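Local coordinates for L-2,4-diaminobutyric acid acetyltransferase (Geobacillus sp., PDB 6SJY), which acetylates L-2,4-diaminobutyrate, with acetyl coenzyme A as donor, to give 4-acetamido-2-aminobutanoate (ADABA), a step in the biosynthesis of the chemical chaperone ectoine, at residues A[7-12]-A[90-95]; A[62-67]-A[76-81]; A[109-114]-A[163-168]; A[116-121]-A[157-162]. One frame throughout, in Å; residues are numbered along the deposited sequence.

Contact 1 of 4, residues A[7-12]-A[90-95]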
loop_
_atom_site.group_PDB
_atom_site.type_symbol
_atom_site.label_atom_id
_atom_site.label_comp_id
_atom_site.label_asym_id
_atom_site.label_seq_id
_atom_site.Cartn_x
_atom_site.Cartn_y
_atom_site.Cartn_z
ATOM N N THR A 7 12.871 9.425 28.600
ATOM C CA THR A 7 11.443 9.764 28.396
ATOM C C THR A 7 11.178 10.693 27.175
ATOM O O THR A 7 10.091 11.216 26.989
ATOM C CB THR A 7 10.868 10.452 29.664
ATOM O OG1 THR A 7 9.442 10.408 29.607
ATOM C CG2 THR A 7 11.344 11.939 29.810
ATOM N N GLU A 8 12.192 10.941 26.374
ATOM C CA GLU A 8 11.979 11.564 25.124
ATOM C C GLU A 8 11.459 10.520 24.070
ATOM O O GLU A 8 11.634 9.247 24.150
ATOM C CB GLU A 8 13.216 12.321 24.690
ATOM C CG GLU A 8 14.475 11.496 24.721
ATOM C CD GLU A 8 15.359 11.702 23.509
ATOM O OE1 GLU A 8 15.722 10.690 22.857
ATOM O OE2 GLU A 8 15.681 12.871 23.201
ATOM N N VAL A 9 10.751 11.097 23.104
ATOM C CA VAL A 9 10.108 10.329 22.063
ATOM C C VAL A 9 11.212 10.007 21.114
ATOM O O VAL A 9 11.998 10.887 20.795
ATOM C CB VAL A 9 9.024 11.124 21.330
ATOM C CG1 VAL A 9 8.455 10.297 20.140
ATOM C CG2 VAL A 9 7.916 11.543 22.305
ATOM N N VAL A 10 11.284 8.755 20.663
ATOM C CA VAL A 10 12.308 8.354 19.649
ATOM C C VAL A 10 11.693 7.909 18.319
ATOM O O VAL A 10 10.606 7.322 18.289
ATOM C CB VAL A 10 13.227 7.248 20.179
ATOM C CG1 VAL A 10 14.224 7.835 21.190
ATOM C CG2 VAL A 10 12.405 6.150 20.818
ATOM N N TYR A 11 12.461 8.131 17.255
ATOM C CA TYR A 11 12.010 8.048 15.907
ATOM C C TYR A 11 12.876 7.076 15.157
ATOM O O TYR A 11 14.060 7.210 15.189
ATOM C CB TYR A 11 12.124 9.439 15.258
ATOM C CG TYR A 11 11.223 10.419 15.967
ATOM C CD1 TYR A 11 9.886 10.478 15.657
ATOM C CD2 TYR A 11 11.682 11.234 17.020
ATOM C CE1 TYR A 11 9.018 11.347 16.321
ATOM C CE2 TYR A 11 10.806 12.115 17.696
ATOM C CZ TYR A 11 9.478 12.188 17.338
ATOM O OH TYR A 11 8.544 13.001 17.987
ATOM N N ARG A 12 12.277 6.110 14.460
ATOM C CA ARG A 12 13.033 5.216 13.567
ATOM C C ARG A 12 12.186 4.712 12.381
ATOM O O ARG A 12 10.952 4.796 12.398
ATOM C CB ARG A 12 13.545 3.995 14.370
ATOM C CG ARG A 12 12.439 3.164 14.939
ATOM C CD ARG A 12 12.944 1.942 15.684
ATOM N NE ARG A 12 11.832 1.187 16.296
ATOM C CZ ARG A 12 11.139 0.209 15.679
ATOM N NH1 ARG A 12 11.371 -0.130 14.412
ATOM N NH2 ARG A 12 10.150 -0.406 16.306
ATOM N N GLN A 90 2.105 17.369 21.286
ATOM C CA GLN A 90 3.537 17.376 21.665
ATOM C C GLN A 90 4.465 17.528 20.508
ATOM O O GLN A 90 5.629 17.215 20.649
ATOM C CB GLN A 90 3.946 16.060 22.292
ATOM C CG GLN A 90 3.074 15.629 23.450
ATOM C CD GLN A 90 3.605 14.372 24.150
ATOM O OE1 GLN A 90 4.758 13.935 23.971
ATOM N NE2 GLN A 90 2.758 13.778 24.935
ATOM N N GLY A 91 3.983 17.915 19.329
ATOM C CA GLY A 91 4.850 17.974 18.147
ATOM C C GLY A 91 5.346 16.623 17.556
ATOM O O GLY A 91 6.298 16.601 16.782
ATOM N N ILE A 92 4.717 15.512 17.884
ATOM C CA ILE A 92 5.182 14.216 17.290
ATOM C C ILE A 92 4.974 14.134 15.727
ATOM O O ILE A 92 5.890 13.822 14.973
ATOM C CB ILE A 92 4.519 13.064 18.017
ATOM C CG1 ILE A 92 5.042 13.051 19.467
ATOM C CG2 ILE A 92 4.818 11.728 17.313
ATOM C CD1 ILE A 92 4.302 12.112 20.376
ATOM N N ALA A 93 3.817 14.540 15.263
ATOM C CA ALA A 93 3.496 14.574 13.829
ATOM C C ALA A 93 4.451 15.404 13.051
ATOM O O ALA A 93 4.925 14.995 11.981
ATOM C CB ALA A 93 2.096 15.059 13.630
ATOM N N LYS A 94 4.785 16.573 13.589
ATOM C CA LYS A 94 5.687 17.478 12.915
ATOM C C LYS A 94 7.103 16.911 12.902
ATOM O O LYS A 94 7.891 17.073 11.937
ATOM C CB LYS A 94 5.652 18.819 13.647
ATOM C CG LYS A 94 6.666 19.825 13.179
ATOM C CD LYS A 94 6.391 21.168 13.861
ATOM C CE LYS A 94 7.518 22.133 13.525
ATOM N NZ LYS A 94 7.062 23.540 13.557
ATOM N N ALA A 95 7.457 16.307 14.011
ATOM C CA ALA A 95 8.769 15.633 14.118
ATOM C C ALA A 95 8.866 14.390 13.133
ATOM O O ALA A 95 9.857 14.211 12.444
ATOM C CB ALA A 95 8.988 15.220 15.583
#
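Tyr11 reaches from the first strand of the GNAT fold to the opening turn of helix 92-101, where it meets Ile92 and Ala95. With CG on the side of the backbone N (chi1 -63°), the side chain leaves the strand in the direction of the helix. CB heads for the helix without touching it, and Ala54 of strand 52-56 packs on the Tyr11 side chain. Further out, Tyr11 CE1 comes 3.9 Å from Ala95 CB, and CZ is nearer still at 3.5 Å. At the tip, the OH of Tyr11 sits against hydrocarbon: 3.3 Å from Ala95 CB and 3.6 Å from Ile92 CA. No hydrogen bond joins the two segments, so this is packing at the surface rather than a polar link. The helix begins at Gly91, its N-cap residue, whose carbonyl takes the N-H of Ala95. Gln90 to Ala93 match the end of the R/Q-x-x-G-x-G/A signature by which GNAT enzymes usually hold the pyrophosphate of acetyl coenzyme A. Two residues before the tyrosine, Val9 crosses Ile92 at about a right angle, branch end against chain end, with Val9 CG2 4.1 Å from Ile92 CD1.

Contact 2 of 4, residues A[62-67]-A[76-81]. With 9YT ((2~{S})-4-acetamido-2-azanyl-butanoic acid), chain E.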
loop_
_atom_site.group_PDB
_atom_site.type_symbol
_atom_site.label_atom_id
_atom_site.label_comp_id
_atom_site.label_asym_id
_atom_site.label_seq_id
_atom_site.Cartn_x
_atom_site.Cartn_y
_atom_site.Cartn_z
ATOM N N GLY A 62 3.380 7.022 17.358
ATOM C CA GLY A 62 3.275 7.709 16.087
ATOM C C GLY A 62 3.734 6.870 14.894
ATOM O O GLY A 62 4.646 6.072 15.008
ATOM N N PHE A 63 3.124 7.110 13.740
ATOM C CA PHE A 63 3.456 6.456 12.503
ATOM C C PHE A 63 3.166 7.430 11.372
ATOM O O PHE A 63 2.124 8.076 11.333
ATOM C CB PHE A 63 2.569 5.234 12.321
ATOM C CG PHE A 63 2.868 4.434 11.065
ATOM C CD1 PHE A 63 4.072 3.797 10.912
ATOM C CD2 PHE A 63 1.913 4.301 10.059
ATOM C CE1 PHE A 63 4.343 3.002 9.794
ATOM C CE2 PHE A 63 2.177 3.532 8.952
ATOM C CZ PHE A 63 3.420 2.916 8.782
ATOM N N ILE A 64 4.059 7.428 10.413
ATOM C CA ILE A 64 3.822 7.993 9.130
ATOM C C ILE A 64 4.279 7.047 8.030
ATOM O O ILE A 64 5.423 6.523 8.041
ATOM C CB ILE A 64 4.487 9.344 9.076
ATOM C CG1 ILE A 64 4.267 10.049 7.767
ATOM C CG2 ILE A 64 5.983 9.240 9.292
ATOM C CD1 ILE A 64 4.640 11.524 7.964
ATOM N N SER A 65 3.381 6.806 7.088
ATOM C CA SER A 65 3.668 6.014 5.890
ATOM C C SER A 65 3.694 6.921 4.689
ATOM O O SER A 65 2.862 7.821 4.566
ATOM C CB SER A 65 2.590 4.973 5.643
ATOM O OG SER A 65 1.236 5.425 5.730
ATOM N N ALA A 66 4.615 6.641 3.780
ATOM C CA ALA A 66 4.664 7.365 2.560
ATOM C C ALA A 66 5.354 6.517 1.532
ATOM O O ALA A 66 6.025 5.554 1.888
ATOM C CB ALA A 66 5.452 8.664 2.756
ATOM N N PHE A 67 5.193 6.872 0.277
ATOM C CA PHE A 67 5.932 6.240 -0.808
ATOM C C PHE A 67 6.191 7.249 -1.871
ATOM O O PHE A 67 5.432 8.176 -2.017
ATOM C CB PHE A 67 5.109 5.108 -1.420
ATOM C CG PHE A 67 3.701 5.491 -1.850
ATOM C CD1 PHE A 67 3.453 5.938 -3.160
ATOM C CD2 PHE A 67 2.633 5.325 -1.006
ATOM C CE1 PHE A 67 2.172 6.219 -3.610
ATOM C CE2 PHE A 67 1.357 5.625 -1.429
ATOM C CZ PHE A 67 1.115 6.096 -2.733
ATOM N N LEU A 76 6.576 12.514 -3.481
ATOM C CA LEU A 76 6.323 11.705 -2.298
ATOM C C LEU A 76 4.903 11.826 -1.864
ATOM O O LEU A 76 4.418 12.947 -1.578
ATOM C CB LEU A 76 7.221 12.144 -1.154
ATOM C CG LEU A 76 7.159 11.249 0.059
ATOM C CD1 LEU A 76 7.945 9.927 -0.128
ATOM C CD2 LEU A 76 7.724 12.004 1.274
ATOM N N PHE A 77 4.201 10.696 -1.801
ATOM C CA PHE A 77 2.868 10.675 -1.296
ATOM C C PHE A 77 2.857 10.255 0.135
ATOM O O PHE A 77 3.392 9.183 0.473
ATOM C CB PHE A 77 1.994 9.749 -2.111
ATOM C CG PHE A 77 0.580 9.794 -1.708
ATOM C CD1 PHE A 77 0.095 9.001 -0.703
ATOM C CD2 PHE A 77 -0.268 10.705 -2.312
ATOM C CE1 PHE A 77 -1.237 9.112 -0.308
ATOM C CE2 PHE A 77 -1.594 10.842 -1.910
ATOM C CZ PHE A 77 -2.085 10.034 -0.922
ATOM N N VAL A 78 2.254 11.082 0.994
ATOM C CA VAL A 78 2.104 10.754 2.399
ATOM C C VAL A 78 0.727 10.204 2.586
ATOM O O VAL A 78 -0.276 10.855 2.335
ATOM C CB VAL A 78 2.367 11.931 3.327
ATOM C CG1 VAL A 78 2.079 11.552 4.779
ATOM C CG2 VAL A 78 3.783 12.393 3.128
ATOM N N TRP A 79 0.718 8.947 2.987
ATOM C CA TRP A 79 -0.451 8.122 3.100
ATOM C C TRP A 79 -1.097 8.295 4.461
ATOM O O TRP A 79 -2.172 8.753 4.491
ATOM C CB TRP A 79 -0.082 6.638 2.829
ATOM C CG TRP A 79 -1.213 5.641 2.843
ATOM C CD1 TRP A 79 -2.543 5.831 3.192
ATOM C CD2 TRP A 79 -1.093 4.275 2.510
ATOM N NE1 TRP A 79 -3.224 4.643 3.098
ATOM C CE2 TRP A 79 -2.349 3.684 2.678
ATOM C CE3 TRP A 79 -0.039 3.493 2.036
ATOM C CZ2 TRP A 79 -2.568 2.377 2.391
ATOM C CZ3 TRP A 79 -0.260 2.171 1.787
ATOM C CH2 TRP A 79 -1.501 1.630 1.956
ATOM N N GLN A 80 -0.497 7.845 5.558
ATOM C CA GLN A 80 -1.134 7.981 6.854
ATOM C C GLN A 80 -0.209 8.712 7.827
ATOM O O GLN A 80 1.019 8.548 7.778
ATOM C CB GLN A 80 -1.581 6.659 7.445
ATOM C CG GLN A 80 -2.589 5.922 6.621
ATOM C CD GLN A 80 -3.269 4.741 7.321
ATOM O OE1 GLN A 80 -2.715 3.644 7.450
ATOM N NE2 GLN A 80 -4.515 4.942 7.697
ATOM N N VAL A 81 -0.822 9.507 8.704
ATOM C CA VAL A 81 -0.140 10.125 9.809
ATOM C C VAL A 81 -0.992 9.839 11.010
ATOM O O VAL A 81 -2.163 10.161 11.003
ATOM C CB VAL A 81 -0.032 11.641 9.618
ATOM C CG1 VAL A 81 0.802 12.239 10.735
ATOM C CG2 VAL A 81 0.584 11.936 8.266
HETATM C C01 9YT E . -2.247 12.992 5.537
HETATM C C02 9YT E . -3.227 12.079 6.171
HETATM O O03 9YT E . -3.581 12.381 7.349
HETATM N N04 9YT E . -3.575 11.052 5.130
HETATM C C05 9YT E . -4.384 9.861 5.233
HETATM C C06 9YT E . -5.850 10.018 5.130
HETATM C C07 9YT E . -6.471 8.693 4.780
HETATM N N08 9YT E . -7.913 8.832 4.776
HETATM C C09 9YT E . -6.031 7.592 5.749
HETATM O O10 9YT E . -5.924 6.480 5.198
HETATM O O11 9YT E . -5.778 7.797 6.995
HETATM O O HOH W 1 -0.503 3.434 5.689
#
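Ser65 faces both Trp79 and Gln80, and its hydroxyl takes the N-H of Gln80 in a bent bond (Gln80 N to Ser65 OG 3.0 Å, 137°). Its chi1 of 47° tucks OG between the backbone N and the carbonyl carbon, near that N-H. A water 2.6 Å from Ser65 OG donates to Gln80 OE1 and lies over the centre of one face of the Trp79 ring. OE1 also bonds Tyr40 OH, and NE2 bonds Asp33 O, setting the amide so that NE2 reaches the product: Gln80 NE2 to 9YT O11 is 3.2 Å and almost straight, at 171°. Asp33 OD2 binds the ligand too.

Along the hairpin, Phe67 and Phe77 lie side by side, near parallel but slid until the rings barely overlap; Phe77 CB instead stands over the Phe67 face, 4.0 Å from its centroid. Phe47 of the second subunit meets the Phe67 ring and its Tyr46 the Phe77 ring. Ile64, Ala66 and Val81 face helix 92-101, with Val78 beside them. Trp79 and Gln80, which line the product pocket, form a classic beta bulge; in GNAT enzymes generally this fourth-strand bulge helps splay strands four and five, making room for the acetyl group.

Contact 3 of 4, residues A[109-114]-A[163-168]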
loop_
_atom_site.group_PDB
_atom_site.type_symbol
_atom_site.label_atom_id
_atom_site.label_comp_id
_atom_site.label_asym_id
_atom_site.label_seq_id
_atom_site.Cartn_x
_atom_site.Cartn_y
_atom_site.Cartn_z
ATOM N N VAL A 109 13.175 14.507 -3.946
ATOM C CA VAL A 109 11.735 14.787 -3.952
ATOM C C VAL A 109 11.537 16.317 -4.203
ATOM O O VAL A 109 12.174 17.109 -3.596
ATOM C CB VAL A 109 11.113 14.366 -2.589
ATOM C CG1 VAL A 109 9.695 14.857 -2.382
ATOM C CG2 VAL A 109 11.090 12.819 -2.481
ATOM N N ARG A 110 10.640 16.663 -5.102
ATOM C CA ARG A 110 10.278 18.002 -5.464
ATOM C C ARG A 110 8.828 18.382 -5.078
ATOM O O ARG A 110 8.502 19.537 -5.080
ATOM C CB ARG A 110 10.544 18.172 -6.950
ATOM C CG ARG A 110 12.033 18.158 -7.314
ATOM C CD ARG A 110 12.227 18.203 -8.811
ATOM N NE ARG A 110 13.648 18.064 -9.101
ATOM C CZ ARG A 110 14.535 19.049 -9.066
ATOM N NH1 ARG A 110 14.151 20.270 -8.807
ATOM N NH2 ARG A 110 15.809 18.800 -9.255
ATOM N N PHE A 111 7.970 17.422 -4.732
ATOM C CA PHE A 111 6.575 17.652 -4.316
ATOM C C PHE A 111 6.204 16.622 -3.270
ATOM O O PHE A 111 6.621 15.474 -3.385
ATOM C CB PHE A 111 5.556 17.462 -5.405
ATOM C CG PHE A 111 5.693 18.356 -6.553
ATOM C CD1 PHE A 111 5.017 19.588 -6.570
ATOM C CD2 PHE A 111 6.400 17.948 -7.685
ATOM C CE1 PHE A 111 5.101 20.429 -7.649
ATOM C CE2 PHE A 111 6.472 18.778 -8.770
ATOM C CZ PHE A 111 5.810 20.023 -8.756
ATOM N N ILE A 112 5.424 17.028 -2.276
ATOM C CA ILE A 112 4.751 16.140 -1.344
ATOM C C ILE A 112 3.257 16.218 -1.646
ATOM O O ILE A 112 2.699 17.328 -1.785
ATOM C CB ILE A 112 4.972 16.562 0.081
ATOM C CG1 ILE A 112 6.451 16.560 0.405
ATOM C CG2 ILE A 112 4.194 15.681 1.028
ATOM C CD1 ILE A 112 6.828 17.268 1.689
ATOM N N GLU A 113 2.620 15.071 -1.847
ATOM C CA GLU A 113 1.157 15.026 -2.009
ATOM C C GLU A 113 0.580 14.216 -0.907
ATOM O O GLU A 113 1.194 13.236 -0.409
ATOM C CB GLU A 113 0.721 14.402 -3.316
ATOM C CG GLU A 113 1.168 15.108 -4.517
ATOM C CD GLU A 113 0.584 14.526 -5.804
ATOM O OE1 GLU A 113 0.717 15.211 -6.782
ATOM O OE2 GLU A 113 0.035 13.418 -5.869
ATOM N N THR A 114 -0.598 14.595 -0.506
ATOM C CA THR A 114 -1.318 13.904 0.514
ATOM C C THR A 114 -2.779 14.287 0.412
ATOM O O THR A 114 -3.127 15.211 -0.301
ATOM C CB THR A 114 -0.726 14.142 1.903
ATOM O OG1 THR A 114 -1.291 13.207 2.847
ATOM C CG2 THR A 114 -1.034 15.559 2.448
ATOM N N ILE A 163 2.390 20.122 -1.837
ATOM C CA ILE A 163 3.433 20.981 -1.355
ATOM C C ILE A 163 4.558 20.948 -2.354
ATOM O O ILE A 163 5.126 19.880 -2.628
ATOM C CB ILE A 163 3.924 20.533 -0.003
ATOM C CG1 ILE A 163 2.793 20.621 0.981
ATOM C CG2 ILE A 163 5.113 21.373 0.479
ATOM C CD1 ILE A 163 3.254 20.179 2.362
ATOM N N GLY A 164 4.861 22.109 -2.935
ATOM C CA GLY A 164 5.957 22.261 -3.853
ATOM C C GLY A 164 5.573 23.085 -5.045
ATOM O O GLY A 164 4.478 23.588 -5.107
ATOM N N PRO A 165 6.463 23.223 -6.010
ATOM C CA PRO A 165 7.783 22.583 -6.066
ATOM C C PRO A 165 8.818 23.101 -5.092
ATOM O O PRO A 165 8.758 24.246 -4.666
ATOM C CB PRO A 165 8.193 22.817 -7.481
ATOM C CG PRO A 165 7.541 24.109 -7.828
ATOM C CD PRO A 165 6.288 24.232 -7.036
ATOM N N PHE A 166 9.643 22.182 -4.600
ATOM C CA PHE A 166 10.824 22.485 -3.847
ATOM C C PHE A 166 11.903 21.462 -4.274
ATOM O O PHE A 166 11.736 20.713 -5.257
ATOM C CB PHE A 166 10.545 22.496 -2.358
ATOM C CG PHE A 166 10.202 21.142 -1.773
ATOM C CD1 PHE A 166 8.976 20.523 -2.052
ATOM C CD2 PHE A 166 11.063 20.534 -0.880
ATOM C CE1 PHE A 166 8.651 19.307 -1.509
ATOM C CE2 PHE A 166 10.734 19.320 -0.318
ATOM C CZ PHE A 166 9.531 18.700 -0.650
ATOM N N PHE A 167 13.042 21.499 -3.623
ATOM C CA PHE A 167 14.064 20.505 -3.878
ATOM C C PHE A 167 14.596 20.003 -2.559
ATOM O O PHE A 167 15.271 20.705 -1.890
ATOM C CB PHE A 167 15.175 21.021 -4.805
ATOM C CG PHE A 167 16.184 19.935 -5.155
ATOM C CD1 PHE A 167 15.804 18.853 -5.959
ATOM C CD2 PHE A 167 17.461 19.935 -4.592
ATOM C CE1 PHE A 167 16.681 17.822 -6.242
ATOM C CE2 PHE A 167 18.360 18.910 -4.883
ATOM C CZ PHE A 167 17.961 17.839 -5.697
ATOM N N ASN A 168 14.248 18.771 -2.202
ATOM C CA ASN A 168 14.691 18.117 -0.989
ATOM C C ASN A 168 16.096 17.511 -1.166
ATOM O O ASN A 168 16.289 16.403 -1.730
ATOM C CB ASN A 168 13.694 17.024 -0.586
ATOM C CG ASN A 168 13.797 16.649 0.885
ATOM O OD1 ASN A 168 13.849 17.520 1.725
ATOM N ND2 ASN A 168 13.823 15.364 1.197
HETATM O O HOH W 2 11.802 21.440 -7.790
#
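Arg110 lays one face of its guanidinium against the Phe167 ring, the two planes 35° apart, tilted rather than stacked flat. The touch is off centre: Arg110 NH2 is 3.3 Å from Phe167 CE1, and CD1 of that ring also lies over the group. The arginine chain is extended from CG to NE, which carries the guanidinium past the carbonyl of Phe166. A water in the guanidinium plane takes a bond from Arg110 NH1 (2.8 Å) and gives one to Phe166 O.

The next two rings sit differently. Phe111 runs alongside Pro165, with its CZ 3.9 Å from Pro165 CB, and its CE1 lies obliquely against the cis Gly164-Pro165 peptide, 3.5 Å from Pro165 N. Phe166 turns inward instead: chi1 of 67° brings CD1 3.2 Å from Arg110 O, obliquely, while Val109 O lies over one face toward the rim; CZ comes 3.9 Å from Ile112 CD1. Met101 of helix 92-101 packs on both Phe166 and Ile112.

In the backbone, Ile112 and Ile163 exchange two bonds (Ile163 N to Ile112 O 2.8 Å), Phe166 N binds Arg110 O, and Asn168 N binds Val109 O at 3.0 Å. Between the first and last links, one chain advances three residues and the other five. Regular pairing thus ends in an irregular ladder at the border of the antiparallel strands 111-115 and 158-163 in the mixed GNAT sheet.

Contact 4 of 4, residues A[116-121]-A[157-162]. With 9YT ((2~{S})-4-acetamido-2-azanyl-butanoic acid), chain E.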
loop_
_atom_site.group_PDB
_atom_site.type_symbol
_atom_site.label_atom_id
_atom_site.label_comp_id
_atom_site.label_asym_id
_atom_site.label_seq_id
_atom_site.Cartn_x
_atom_site.Cartn_y
_atom_site.Cartn_z
ATOM N N VAL A 116 -6.182 15.119 3.075
ATOM C CA VAL A 116 -6.483 15.454 4.462
ATOM C C VAL A 116 -7.981 15.537 4.610
ATOM O O VAL A 116 -8.636 16.361 3.948
ATOM C CB VAL A 116 -5.903 16.790 4.917
ATOM C CG1 VAL A 116 -6.128 17.002 6.409
ATOM C CG2 VAL A 116 -4.415 16.848 4.608
ATOM N N SER A 117 -8.523 14.675 5.460
ATOM C CA SER A 117 -9.966 14.729 5.766
ATOM C C SER A 117 -10.326 16.025 6.427
ATOM O O SER A 117 -9.580 16.508 7.288
ATOM C CB SER A 117 -10.364 13.625 6.737
ATOM O OG SER A 117 -10.176 12.456 5.971
ATOM N N PRO A 118 -11.451 16.589 6.034
ATOM C CA PRO A 118 -11.986 17.832 6.631
ATOM C C PRO A 118 -11.862 17.811 8.152
ATOM O O PRO A 118 -11.321 18.715 8.715
ATOM C CB PRO A 118 -13.445 17.777 6.206
ATOM C CG PRO A 118 -13.374 17.168 4.876
ATOM C CD PRO A 118 -12.349 16.069 4.994
ATOM N N SER A 119 -12.269 16.722 8.779
ATOM C CA SER A 119 -12.162 16.566 10.244
ATOM C C SER A 119 -10.780 16.427 10.829
ATOM O O SER A 119 -10.604 16.557 12.026
ATOM C CB SER A 119 -12.850 15.281 10.624
ATOM O OG SER A 119 -14.192 15.582 10.562
ATOM N N ASN A 120 -9.816 16.035 10.016
ATOM C CA ASN A 120 -8.489 15.949 10.517
ATOM C C ASN A 120 -7.807 17.292 10.467
ATOM O O ASN A 120 -7.024 17.592 9.555
ATOM C CB ASN A 120 -7.705 14.899 9.793
ATOM C CG ASN A 120 -6.422 14.531 10.526
ATOM O OD1 ASN A 120 -5.874 15.292 11.349
ATOM N ND2 ASN A 120 -5.944 13.330 10.238
ATOM N N MET A 121 -8.039 18.059 11.511
ATOM C CA MET A 121 -7.548 19.418 11.562
ATOM C C MET A 121 -6.090 19.476 11.942
ATOM O O MET A 121 -5.369 20.407 11.548
ATOM C CB MET A 121 -8.452 20.249 12.484
ATOM C CG MET A 121 -9.818 20.423 11.804
ATOM S SD MET A 121 -11.056 21.132 12.870
ATOM C CE MET A 121 -11.811 19.709 13.691
ATOM N N ASP A 157 -14.965 13.564 2.337
ATOM C CA ASP A 157 -14.022 13.899 1.260
ATOM C C ASP A 157 -12.547 13.727 1.698
ATOM O O ASP A 157 -12.247 13.861 2.856
ATOM C CB ASP A 157 -14.149 15.379 0.928
ATOM C CG ASP A 157 -15.486 15.751 0.271
ATOM O OD1 ASP A 157 -16.271 14.858 -0.082
ATOM O OD2 ASP A 157 -15.660 16.973 0.060
ATOM N N GLU A 158 -11.679 13.597 0.712
ATOM C CA GLU A 158 -10.244 13.554 0.853
ATOM C C GLU A 158 -9.622 14.565 -0.094
ATOM O O GLU A 158 -9.071 14.220 -1.142
ATOM C CB GLU A 158 -9.800 12.132 0.527
ATOM C CG GLU A 158 -10.191 11.136 1.613
ATOM C CD GLU A 158 -9.396 11.335 2.925
ATOM O OE1 GLU A 158 -8.260 11.797 2.916
ATOM O OE2 GLU A 158 -9.857 10.983 4.008
ATOM N N PRO A 159 -9.701 15.846 0.269
ATOM C CA PRO A 159 -9.080 16.876 -0.558
ATOM C C PRO A 159 -7.560 16.674 -0.709
ATOM O O PRO A 159 -6.937 16.295 0.230
ATOM C CB PRO A 159 -9.373 18.171 0.182
ATOM C CG PRO A 159 -10.230 17.851 1.331
ATOM C CD PRO A 159 -10.377 16.377 1.459
ATOM N N LEU A 160 -7.015 16.934 -1.904
ATOM C CA LEU A 160 -5.565 16.862 -2.189
ATOM C C LEU A 160 -4.756 18.093 -1.772
ATOM O O LEU A 160 -5.080 19.212 -2.168
ATOM C CB LEU A 160 -5.386 16.704 -3.684
ATOM C CG LEU A 160 -3.984 16.468 -4.241
ATOM C CD1 LEU A 160 -3.446 15.119 -3.751
ATOM C CD2 LEU A 160 -4.072 16.508 -5.745
ATOM N N PHE A 161 -3.734 17.889 -0.949
ATOM C CA PHE A 161 -2.763 18.910 -0.623
ATOM C C PHE A 161 -1.491 18.635 -1.365
ATOM O O PHE A 161 -0.992 17.506 -1.282
ATOM C CB PHE A 161 -2.462 18.921 0.876
ATOM C CG PHE A 161 -3.572 19.427 1.720
ATOM C CD1 PHE A 161 -4.876 18.942 1.583
ATOM C CD2 PHE A 161 -3.312 20.363 2.719
ATOM C CE1 PHE A 161 -5.905 19.414 2.417
ATOM C CE2 PHE A 161 -4.316 20.821 3.561
ATOM C CZ PHE A 161 -5.621 20.366 3.402
ATOM N N VAL A 162 -0.998 19.589 -2.149
ATOM C CA VAL A 162 0.308 19.460 -2.849
ATOM C C VAL A 162 1.234 20.531 -2.315
ATOM O O VAL A 162 0.906 21.714 -2.361
ATOM C CB VAL A 162 0.114 19.593 -4.360
ATOM C CG1 VAL A 162 1.411 19.465 -5.126
ATOM C CG2 VAL A 162 -0.876 18.559 -4.884
HETATM C C01 9YT E . -2.247 12.992 5.537
HETATM C C02 9YT E . -3.227 12.079 6.171
HETATM O O03 9YT E . -3.581 12.381 7.349
HETATM N N04 9YT E . -3.575 11.052 5.130
HETATM C C05 9YT E . -4.384 9.861 5.233
HETATM C C06 9YT E . -5.850 10.018 5.130
HETATM C C07 9YT E . -6.471 8.693 4.780
HETATM N N08 9YT E . -7.913 8.832 4.776
HETATM C C09 9YT E . -6.031 7.592 5.749
HETATM O O10 9YT E . -5.924 6.480 5.198
HETATM O O11 9YT E . -5.778 7.797 6.995
HETATM O O HOH W 3 -7.045 12.249 4.950
#
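Val116 sets a methyl squarely on the ring of Phe161, joining the loop after the fifth strand of this GNAT fold to strand 158-163. Val116 CG2 stands 3.7 Å from the Phe161 ring centroid and only 11° off its normal, a CH-pi contact over the centre of the face. Val116 CB also touches the ring, 3.6 Å from Phe161 CE1, and the two side chains cross at about a right angle. The backbone of the same valine carries the hydrogen bond between the segments, Val116 N to Pro159 O at 3.2 Å. Phe127 of helix 121-133 packs on Val116 as well.

Glu158 works on the pocket side. Its chain bends at chi2 (-69°), folding the carboxylate back to Ser117 and to the amino group of the product. Glu158 OE2 receives a weak hydrogen bond from 9YT N08 at 3.0 Å, while Ser117 OG gives a long one, 3.3 Å, to the O of a nearby water. Tyr38 of the second subunit packs against Glu158, so the partner chain probably helps enclose this end of the site.

A type I turn runs from Ser117 to Asn120, the N-cap of helix 121-133, whose OD1 takes the N-H of Ser123. Pro118, the second residue of that turn, presses on the other segment through its ring, with CD 3.1 Å from the carbonyl O of Asp157.

How the contacts relate
All four contacts reach the same mixed sheet, but at very different depths. Contact 2 is wholly buried near the middle of the chain; contact 1 lies at the surface by the first strand, and contacts 3 and 4 are partly buried about strands 111-115 and 158-163. Contact 1 is packing without a hydrogen bond, contact 3 largely a backbone ladder, while contact 2 reaches the product's carboxylate through Gln80 and contact 4 its amino group, weakly, through Glu158. Neighbours in the sheet are sewn together: Val78 N faces Glu113 O at 2.8 Å between contacts 2 and 3, and Phe161 N faces Thr114 O at 2.8 Å between contacts 3 and 4. Contacts 1 and 2 touch through Ala93 and Val81.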